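Local structure of phenol hydroxylase component phN (Pseudomonas stutzeri, 3U52) at residues L72-H85 against T144-F156. The protein probably forms the diiron-containing hydroxylase subunit of a multicomponent bacterial monooxygenase that uses oxygen to hydroxylate phenol. Numbering follows the deposited sequence.
Sequences LYAIFDAFAQNNGH and TQQHAMSHYNKHF. With CU (copper (II) ion), chain J.
In the helical bundle of the diiron hydroxylase, the 72-81 part of helix 58-81 and the 144-155 part of helix 125-155 run side by side in the same direction, segment axes 10.0 Å apart and nearly parallel, and meet, near and just beyond the end of the first helix, in an aromatic cluster of F79, H85, H151, Y152 and H155. Here H151, its CG anti to the backbone N (chi1 -176°), reaches across so that A80 CA sits over the centre of one face of its imidazole, 3.8 Å from the centroid, a CH-pi contact. From the ring's edge, H151 NE2 shares a bent hydrogen bond with H85 ND1 (2.9 Å, 132°). H85 also stacks face to face on H155, centroids 3.9 Å apart and planes 12° apart; H155 ND1 binds copper at 2.1 Å, so this stack backs a metal ligand. The chain reaches H85 through a Schellman motif with N83, of positive phi, as C-prime residue and hydrogen bonds from G84 N to F79 O and N83 N to A80 O. F79 CZ packs 3.6 Å from Y152 CZ. Toward the N-terminal ends of the segments, A148, which lines a xenon pocket, sets its CA over a face of F76, and Y73 OH hydrogen-bonds H147 ND1 at 2.7 Å in the imidazole plane. Around this pair, H494 of helix 490-498 also binds the copper, D219 OD1 hydrogen-bonds Y152 OH, the backbone of a different protein's chain hydrogen-bonds H147 NE2, and helices 94-103 and 220-250 pack against segment 144-156.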
ATOM      1  N   LEU A  72       4.621  -2.071   0.307  1.00 21.03           N
ATOM      2  CA  LEU A  72       4.646  -3.527   0.253  1.00 21.50           C
ATOM      3  C   LEU A  72       3.638  -4.143   1.206  1.00 20.43           C
ATOM      4  O   LEU A  72       2.875  -5.004   0.791  1.00 19.20           O
ATOM      5  CB  LEU A  72       6.064  -4.039   0.604  1.00 22.10           C
ATOM      6  CG  LEU A  72       6.274  -5.574   0.575  1.00 27.38           C
ATOM      7  CD1 LEU A  72       6.578  -6.013  -0.829  1.00 29.58           C
ATOM      8  CD2 LEU A  72       7.376  -6.053   1.496  1.00 28.49           C
ATOM      9  N   TYR A  73       3.632  -3.721   2.470  1.00 18.98           N
ATOM     10  CA  TYR A  73       2.705  -4.229   3.464  1.00 20.13           C
ATOM     11  C   TYR A  73       1.227  -3.870   3.242  1.00 20.25           C
ATOM     12  O   TYR A  73       0.347  -4.671   3.530  1.00 20.54           O
ATOM     13  CB  TYR A  73       3.153  -3.867   4.890  1.00 20.75           C
ATOM     14  CG  TYR A  73       4.267  -4.814   5.290  1.00 22.69           C
ATOM     15  CD1 TYR A  73       3.978  -6.096   5.790  1.00 24.71           C
ATOM     16  CD2 TYR A  73       5.597  -4.480   5.044  1.00 22.23           C
ATOM     17  CE1 TYR A  73       5.031  -6.986   6.115  1.00 26.87           C
ATOM     18  CE2 TYR A  73       6.644  -5.361   5.363  1.00 26.24           C
ATOM     19  CZ  TYR A  73       6.355  -6.604   5.893  1.00 25.17           C
ATOM     20  OH  TYR A  73       7.380  -7.491   6.210  1.00 25.55           O
ATOM     21  N   ALA A  74       0.989  -2.697   2.680  1.00 20.06           N
ATOM     22  CA  ALA A  74      -0.383  -2.282   2.275  1.00 20.26           C
ATOM     23  C   ALA A  74      -0.917  -3.258   1.237  1.00 20.92           C
ATOM     24  O   ALA A  74      -2.080  -3.644   1.290  1.00 20.47           O
ATOM     25  CB  ALA A  74      -0.357  -0.899   1.678  1.00 19.64           C
ATOM     26  N   ILE A  75      -0.055  -3.621   0.283  1.00 20.97           N
ATOM     27  CA  ILE A  75      -0.428  -4.557  -0.785  1.00 22.35           C
ATOM     28  C   ILE A  75      -0.636  -5.959  -0.198  1.00 22.36           C
ATOM     29  O   ILE A  75      -1.610  -6.657  -0.564  1.00 22.78           O
ATOM     30  CB  ILE A  75       0.610  -4.543  -1.938  1.00 21.72           C
ATOM     31  CG1 ILE A  75       0.538  -3.197  -2.669  1.00 22.74           C
ATOM     32  CG2 ILE A  75       0.376  -5.688  -2.943  1.00 23.62           C
ATOM     33  CD1 ILE A  75       1.716  -2.808  -3.544  1.00 20.97           C
ATOM     34  N   PHE A  76       0.274  -6.385   0.691  1.00 21.70           N
ATOM     35  CA  PHE A  76       0.156  -7.713   1.317  1.00 22.33           C
ATOM     36  C   PHE A  76      -1.168  -7.866   2.094  1.00 23.79           C
ATOM     37  O   PHE A  76      -1.766  -8.977   2.110  1.00 24.47           O
ATOM     38  CB  PHE A  76       1.306  -7.993   2.317  1.00 22.23           C
ATOM     39  CG  PHE A  76       2.618  -8.361   1.687  1.00 20.99           C
ATOM     40  CD1 PHE A  76       2.727  -8.673   0.343  1.00 20.89           C
ATOM     41  CD2 PHE A  76       3.752  -8.458   2.489  1.00 24.59           C
ATOM     42  CE1 PHE A  76       3.980  -9.033  -0.221  1.00 24.50           C
ATOM     43  CE2 PHE A  76       5.019  -8.790   1.942  1.00 21.35           C
ATOM     44  CZ  PHE A  76       5.123  -9.111   0.598  1.00 21.87           C
ATOM     45  N   ASP A  77      -1.565  -6.827   2.841  1.00 22.46           N
ATOM     46  CA  ASP A  77      -2.811  -6.859   3.585  1.00 23.72           C
ATOM     47  C   ASP A  77      -4.025  -6.901   2.656  1.00 22.53           C
ATOM     48  O   ASP A  77      -5.009  -7.549   2.995  1.00 22.85           O
ATOM     49  CB  ASP A  77      -2.991  -5.640   4.508  1.00 25.22           C
ATOM     50  CG  ASP A  77      -1.968  -5.565   5.630  1.00 32.71           C
ATOM     51  OD1 ASP A  77      -1.642  -4.414   5.991  1.00 41.32           O
ATOM     52  OD2 ASP A  77      -1.509  -6.613   6.170  1.00 39.46           O
ATOM     53  N   ALA A  78      -3.975  -6.173   1.539  1.00 22.56           N
ATOM     54  CA  ALA A  78      -5.054  -6.121   0.554  1.00 23.41           C
ATOM     55  C   ALA A  78      -5.231  -7.487  -0.135  1.00 24.21           C
ATOM     56  O   ALA A  78      -6.377  -7.916  -0.453  1.00 24.30           O
ATOM     57  CB  ALA A  78      -4.739  -5.077  -0.519  1.00 24.51           C
ATOM     58  N   PHE A  79      -4.095  -8.112  -0.417  1.00 23.28           N
ATOM     59  CA  PHE A  79      -4.043  -9.453  -1.009  1.00 25.10           C
ATOM     60  C   PHE A  79      -4.769 -10.444  -0.129  1.00 25.09           C
ATOM     61  O   PHE A  79      -5.645 -11.177  -0.614  1.00 27.02           O
ATOM     62  CB  PHE A  79      -2.577  -9.859  -1.239  1.00 24.72           C
ATOM     63  CG  PHE A  79      -2.398 -11.235  -1.810  1.00 25.82           C
ATOM     64  CD1 PHE A  79      -2.457 -11.445  -3.165  1.00 25.96           C
ATOM     65  CD2 PHE A  79      -2.142 -12.320  -0.965  1.00 27.24           C
ATOM     66  CE1 PHE A  79      -2.279 -12.751  -3.707  1.00 27.09           C
ATOM     67  CE2 PHE A  79      -1.966 -13.602  -1.494  1.00 26.10           C
ATOM     68  CZ  PHE A  79      -2.036 -13.802  -2.857  1.00 22.88           C
ATOM     69  N   ALA A  80      -4.434 -10.445   1.164  1.00 26.21           N
ATOM     70  CA  ALA A  80      -5.015 -11.330   2.158  1.00 26.33           C
ATOM     71  C   ALA A  80      -6.502 -11.044   2.427  1.00 28.09           C
ATOM     72  O   ALA A  80      -7.298 -11.997   2.506  1.00 28.28           O
ATOM     73  CB  ALA A  80      -4.216 -11.250   3.481  1.00 26.07           C
ATOM     74  N   GLN A  81      -6.842  -9.755   2.599  1.00 28.17           N
ATOM     75  CA  GLN A  81      -8.216  -9.320   2.855  1.00 29.72           C
ATOM     76  C   GLN A  81      -9.137  -9.691   1.673  1.00 28.41           C
ATOM     77  O   GLN A  81     -10.291 -10.082   1.899  1.00 26.84           O
ATOM     78  CB  GLN A  81      -8.308  -7.831   3.327  1.00 30.70           C
ATOM     79  CG  GLN A  81      -8.964  -6.752   2.396  1.00 39.34           C
ATOM     80  CD  GLN A  81      -8.217  -5.319   2.380  1.00 49.53           C
ATOM     81  OE1 GLN A  81      -7.542  -4.917   3.369  1.00 50.50           O
ATOM     82  NE2 GLN A  81      -8.360  -4.563   1.229  1.00 50.43           N
ATOM     83  N   ASN A  82      -8.598  -9.643   0.449  1.00 27.13           N
ATOM     84  CA  ASN A  82      -9.344  -9.971  -0.769  1.00 27.06           C
ATOM     85  C   ASN A  82      -9.168 -11.395  -1.318  1.00 28.17           C
ATOM     86  O   ASN A  82      -9.529 -11.677  -2.470  1.00 28.48           O
ATOM     87  CB  ASN A  82      -9.118  -8.897  -1.833  1.00 28.06           C
ATOM     88  CG  ASN A  82      -9.658  -7.530  -1.369  1.00 31.03           C
ATOM     89  OD1 ASN A  82     -10.873  -7.357  -1.226  1.00 32.30           O
ATOM     90  ND2 ASN A  82      -8.752  -6.600  -1.052  1.00 25.90           N
ATOM     91  N   ASN A  83      -8.648 -12.293  -0.479  1.00 27.29           N
ATOM     92  CA  ASN A  83      -8.375 -13.679  -0.861  1.00 27.43           C
ATOM     93  C   ASN A  83      -7.758 -13.797  -2.224  1.00 26.57           C
ATOM     94  O   ASN A  83      -8.273 -14.463  -3.120  1.00 25.53           O
ATOM     95  CB  ASN A  83      -9.638 -14.512  -0.735  1.00 28.75           C
ATOM     96  CG  ASN A  83     -10.022 -14.732   0.699  1.00 31.29           C
ATOM     97  OD1 ASN A  83      -9.223 -15.229   1.531  1.00 35.97           O
ATOM     98  ND2 ASN A  83     -11.236 -14.334   1.022  1.00 32.51           N
ATOM     99  N   GLY A  84      -6.634 -13.117  -2.384  1.00 26.19           N
ATOM    100  CA  GLY A  84      -5.966 -13.072  -3.641  1.00 27.22           C
ATOM    101  C   GLY A  84      -5.389 -14.405  -4.091  1.00 26.76           C
ATOM    102  O   GLY A  84      -5.080 -14.556  -5.267  1.00 27.39           O
ATOM    103  N   HIS A  85      -5.241 -15.369  -3.182  1.00 26.57           N
ATOM    104  CA  HIS A  85      -4.760 -16.712  -3.562  1.00 25.62           C
ATOM    105  C   HIS A  85      -5.768 -17.371  -4.560  1.00 26.03           C
ATOM    106  O   HIS A  85      -5.407 -18.249  -5.367  1.00 26.12           O
ATOM    107  CB  HIS A  85      -4.590 -17.572  -2.315  1.00 25.36           C
ATOM    108  CG  HIS A  85      -5.884 -17.833  -1.603  1.00 25.75           C
ATOM    109  ND1 HIS A  85      -6.500 -16.886  -0.808  1.00 28.88           N
ATOM    110  CD2 HIS A  85      -6.723 -18.891  -1.639  1.00 26.02           C
ATOM    111  CE1 HIS A  85      -7.642 -17.370  -0.349  1.00 26.82           C
ATOM    112  NE2 HIS A  85      -7.800 -18.587  -0.839  1.00 27.88           N
ATOM    113  N   THR A 144      10.273 -10.442   4.911  1.00 19.58           N
ATOM    114  CA  THR A 144       9.194 -10.100   3.994  1.00 19.60           C
ATOM    115  C   THR A 144       8.708 -11.318   3.181  1.00 20.21           C
ATOM    116  O   THR A 144       7.536 -11.419   2.873  1.00 19.46           O
ATOM    117  CB  THR A 144       9.561  -8.943   3.041  1.00 20.35           C
ATOM    118  OG1 THR A 144      10.585  -9.368   2.161  1.00 23.30           O
ATOM    119  CG2 THR A 144      10.061  -7.710   3.795  1.00 21.07           C
ATOM    120  N   GLN A 145       9.600 -12.254   2.854  1.00 19.16           N
ATOM    121  CA  GLN A 145       9.184 -13.537   2.309  1.00 19.00           C
ATOM    122  C   GLN A 145       8.303 -14.344   3.272  1.00 19.18           C
ATOM    123  O   GLN A 145       7.288 -14.854   2.842  1.00 17.50           O
ATOM    124  CB  GLN A 145      10.411 -14.346   1.819  1.00 18.58           C
ATOM    125  CG  GLN A 145      11.015 -13.655   0.586  1.00 19.86           C
ATOM    126  CD  GLN A 145      12.379 -14.196   0.215  1.00 24.57           C
ATOM    127  OE1 GLN A 145      12.766 -15.242   0.714  1.00 21.99           O
ATOM    128  NE2 GLN A 145      13.109 -13.485  -0.686  1.00 20.50           N
ATOM    129  N   GLN A 146       8.633 -14.400   4.573  1.00 19.96           N
ATOM    130  CA  GLN A 146       7.752 -15.084   5.527  1.00 20.28           C
ATOM    131  C   GLN A 146       6.375 -14.435   5.528  1.00 21.58           C
ATOM    132  O   GLN A 146       5.347 -15.128   5.686  1.00 21.73           O
ATOM    133  CB  GLN A 146       8.265 -15.034   6.960  1.00 21.19           C
ATOM    134  CG  GLN A 146       9.614 -15.692   7.180  1.00 22.51           C
ATOM    135  CD  GLN A 146       9.618 -17.170   6.829  1.00 27.70           C
ATOM    136  OE1 GLN A 146       8.694 -17.920   7.200  1.00 27.97           O
ATOM    137  NE2 GLN A 146      10.677 -17.610   6.138  1.00 25.41           N
ATOM    138  N   HIS A 147       6.345 -13.113   5.397  1.00 20.17           N
ATOM    139  CA  HIS A 147       5.066 -12.391   5.432  1.00 19.72           C
ATOM    140  C   HIS A 147       4.321 -12.600   4.131  1.00 19.48           C
ATOM    141  O   HIS A 147       3.105 -12.781   4.158  1.00 19.41           O
ATOM    142  CB  HIS A 147       5.303 -10.906   5.777  1.00 18.56           C
ATOM    143  CG  HIS A 147       5.780 -10.713   7.190  1.00 17.64           C
ATOM    144  ND1 HIS A 147       6.632  -9.704   7.571  1.00 22.12           N
ATOM    145  CD2 HIS A 147       5.476 -11.382   8.321  1.00 21.03           C
ATOM    146  CE1 HIS A 147       6.867  -9.782   8.863  1.00 21.14           C
ATOM    147  NE2 HIS A 147       6.183 -10.798   9.342  1.00 20.62           N
ATOM    148  N   ALA A 148       5.054 -12.649   3.011  1.00 18.36           N
ATOM    149  CA  ALA A 148       4.453 -12.839   1.674  1.00 20.48           C
ATOM    150  C   ALA A 148       3.730 -14.172   1.554  1.00 22.05           C
ATOM    151  O   ALA A 148       2.639 -14.238   0.998  1.00 23.98           O
ATOM    152  CB  ALA A 148       5.500 -12.721   0.537  1.00 18.98           C
ATOM    153  N   MET A 149       4.385 -15.226   2.041  1.00 22.73           N
ATOM    154  CA  MET A 149       3.918 -16.607   1.952  1.00 23.31           C
ATOM    155  C   MET A 149       2.869 -16.945   3.016  1.00 22.93           C
ATOM    156  O   MET A 149       2.207 -17.980   2.939  1.00 22.79           O
ATOM    157  CB  MET A 149       5.089 -17.569   2.107  1.00 22.51           C
ATOM    158  CG  MET A 149       6.091 -17.597   0.923  1.00 28.79           C
ATOM    159  SD  MET A 149       5.150 -17.898  -0.593  1.00 37.81           S
ATOM    160  CE  MET A 149       4.939 -16.300  -1.375  1.00 34.86           C
ATOM    161  N   SER A 150       2.698 -16.051   3.979  1.00 22.73           N
ATOM    162  CA  SER A 150       1.884 -16.322   5.133  1.00 23.24           C
ATOM    163  C   SER A 150       0.475 -16.741   4.752  1.00 22.88           C
ATOM    164  O   SER A 150      -0.060 -17.705   5.282  1.00 22.42           O
ATOM    165  CB  SER A 150       1.811 -15.081   5.999  1.00 24.28           C
ATOM    166  OG  SER A 150       1.306 -15.457   7.261  1.00 27.26           O
ATOM    167  N   HIS A 151      -0.098 -16.029   3.796  1.00 21.47           N
ATOM    168  CA  HIS A 151      -1.487 -16.223   3.435  1.00 21.56           C
ATOM    169  C   HIS A 151      -1.584 -17.508   2.599  1.00 20.23           C
ATOM    170  O   HIS A 151      -2.591 -18.215   2.685  1.00 20.48           O
ATOM    171  CB  HIS A 151      -2.002 -15.004   2.646  1.00 21.37           C
ATOM    172  CG  HIS A 151      -3.468 -15.075   2.312  1.00 24.32           C
ATOM    173  ND1 HIS A 151      -4.454 -14.895   3.261  1.00 26.07           N
ATOM    174  CD2 HIS A 151      -4.105 -15.350   1.150  1.00 25.15           C
ATOM    175  CE1 HIS A 151      -5.638 -14.991   2.681  1.00 27.92           C
ATOM    176  NE2 HIS A 151      -5.450 -15.261   1.398  1.00 27.37           N
ATOM    177  N   TYR A 152      -0.530 -17.841   1.859  1.00 19.54           N
ATOM    178  CA  TYR A 152      -0.527 -19.113   1.083  1.00 19.55           C
ATOM    179  C   TYR A 152      -0.508 -20.314   2.022  1.00 19.58           C
ATOM    180  O   TYR A 152      -1.204 -21.309   1.787  1.00 18.57           O
ATOM    181  CB  TYR A 152       0.601 -19.180   0.057  1.00 19.64           C
ATOM    182  CG  TYR A 152       0.381 -18.297  -1.163  1.00 22.36           C
ATOM    183  CD1 TYR A 152       1.044 -17.088  -1.308  1.00 25.30           C
ATOM    184  CD2 TYR A 152      -0.484 -18.714  -2.196  1.00 22.21           C
ATOM    185  CE1 TYR A 152       0.843 -16.286  -2.460  1.00 26.13           C
ATOM    186  CE2 TYR A 152      -0.724 -17.930  -3.301  1.00 24.88           C
ATOM    187  CZ  TYR A 152      -0.048 -16.723  -3.446  1.00 24.20           C
ATOM    188  OH  TYR A 152      -0.302 -15.962  -4.572  1.00 21.53           O
ATOM    189  N   ASN A 153       0.275 -20.193   3.099  1.00 20.56           N
ATOM    190  CA  ASN A 153       0.365 -21.192   4.165  1.00 20.83           C
ATOM    191  C   ASN A 153      -0.977 -21.472   4.849  1.00 21.46           C
ATOM    192  O   ASN A 153      -1.237 -22.603   5.293  1.00 21.54           O
ATOM    193  CB  ASN A 153       1.406 -20.775   5.223  1.00 19.73           C
ATOM    194  CG  ASN A 153       1.454 -21.752   6.400  1.00 20.86           C
ATOM    195  OD1 ASN A 153       1.172 -21.383   7.573  1.00 22.56           O
ATOM    196  ND2 ASN A 153       1.764 -23.000   6.105  1.00 14.79           N
ATOM    197  N   LYS A 154      -1.842 -20.467   4.941  1.00 21.76           N
ATOM    198  CA  LYS A 154      -3.191 -20.722   5.480  1.00 22.18           C
ATOM    199  C   LYS A 154      -4.109 -21.556   4.592  1.00 22.57           C
ATOM    200  O   LYS A 154      -5.107 -22.128   5.103  1.00 22.56           O
ATOM    201  CB  LYS A 154      -3.886 -19.408   5.808  1.00 23.43           C
ATOM    202  CG  LYS A 154      -3.042 -18.573   6.778  1.00 24.89           C
ATOM    203  CD  LYS A 154      -3.751 -17.311   7.206  1.00 26.80           C
ATOM    204  CE  LYS A 154      -2.788 -16.434   7.964  1.00 30.20           C
ATOM    205  NZ  LYS A 154      -3.522 -15.284   8.594  1.00 33.58           N
ATOM    206  N   HIS A 155      -3.821 -21.623   3.296  1.00 21.03           N
ATOM    207  CA  HIS A 155      -4.779 -22.216   2.351  1.00 21.39           C
ATOM    208  C   HIS A 155      -4.253 -23.414   1.562  1.00 21.00           C
ATOM    209  O   HIS A 155      -5.037 -24.066   0.845  1.00 21.06           O
ATOM    210  CB  HIS A 155      -5.296 -21.159   1.364  1.00 21.01           C
ATOM    211  CG  HIS A 155      -6.180 -20.141   2.018  1.00 22.39           C
ATOM    212  ND1 HIS A 155      -7.506 -20.398   2.310  1.00 20.45           N
ATOM    213  CD2 HIS A 155      -5.918 -18.900   2.501  1.00 22.99           C
ATOM    214  CE1 HIS A 155      -8.028 -19.364   2.951  1.00 23.66           C
ATOM    215  NE2 HIS A 155      -7.093 -18.430   3.061  1.00 23.86           N
ATOM    216  N   PHE A 156      -2.938 -23.636   1.640  1.00 19.93           N
ATOM    217  CA  PHE A 156      -2.262 -24.695   0.868  1.00 20.72           C
ATOM    218  C   PHE A 156      -1.288 -25.502   1.755  1.00 21.15           C
ATOM    219  O   PHE A 156      -0.867 -25.018   2.795  1.00 21.71           O
ATOM    220  CB  PHE A 156      -1.520 -24.112  -0.364  1.00 20.65           C
ATOM    221  CG  PHE A 156      -2.445 -23.437  -1.373  1.00 22.36           C
ATOM    222  CD1 PHE A 156      -3.128 -24.181  -2.335  1.00 23.41           C
ATOM    223  CD2 PHE A 156      -2.667 -22.062  -1.304  1.00 24.08           C
ATOM    224  CE1 PHE A 156      -4.009 -23.566  -3.242  1.00 25.51           C
ATOM    225  CE2 PHE A 156      -3.519 -21.406  -2.212  1.00 21.97           C
ATOM    226  CZ  PHE A 156      -4.192 -22.160  -3.198  1.00 23.54           C
TER
HETATM  227 CU    CU J 515      -8.231 -22.194   1.531  1.00 32.70          CU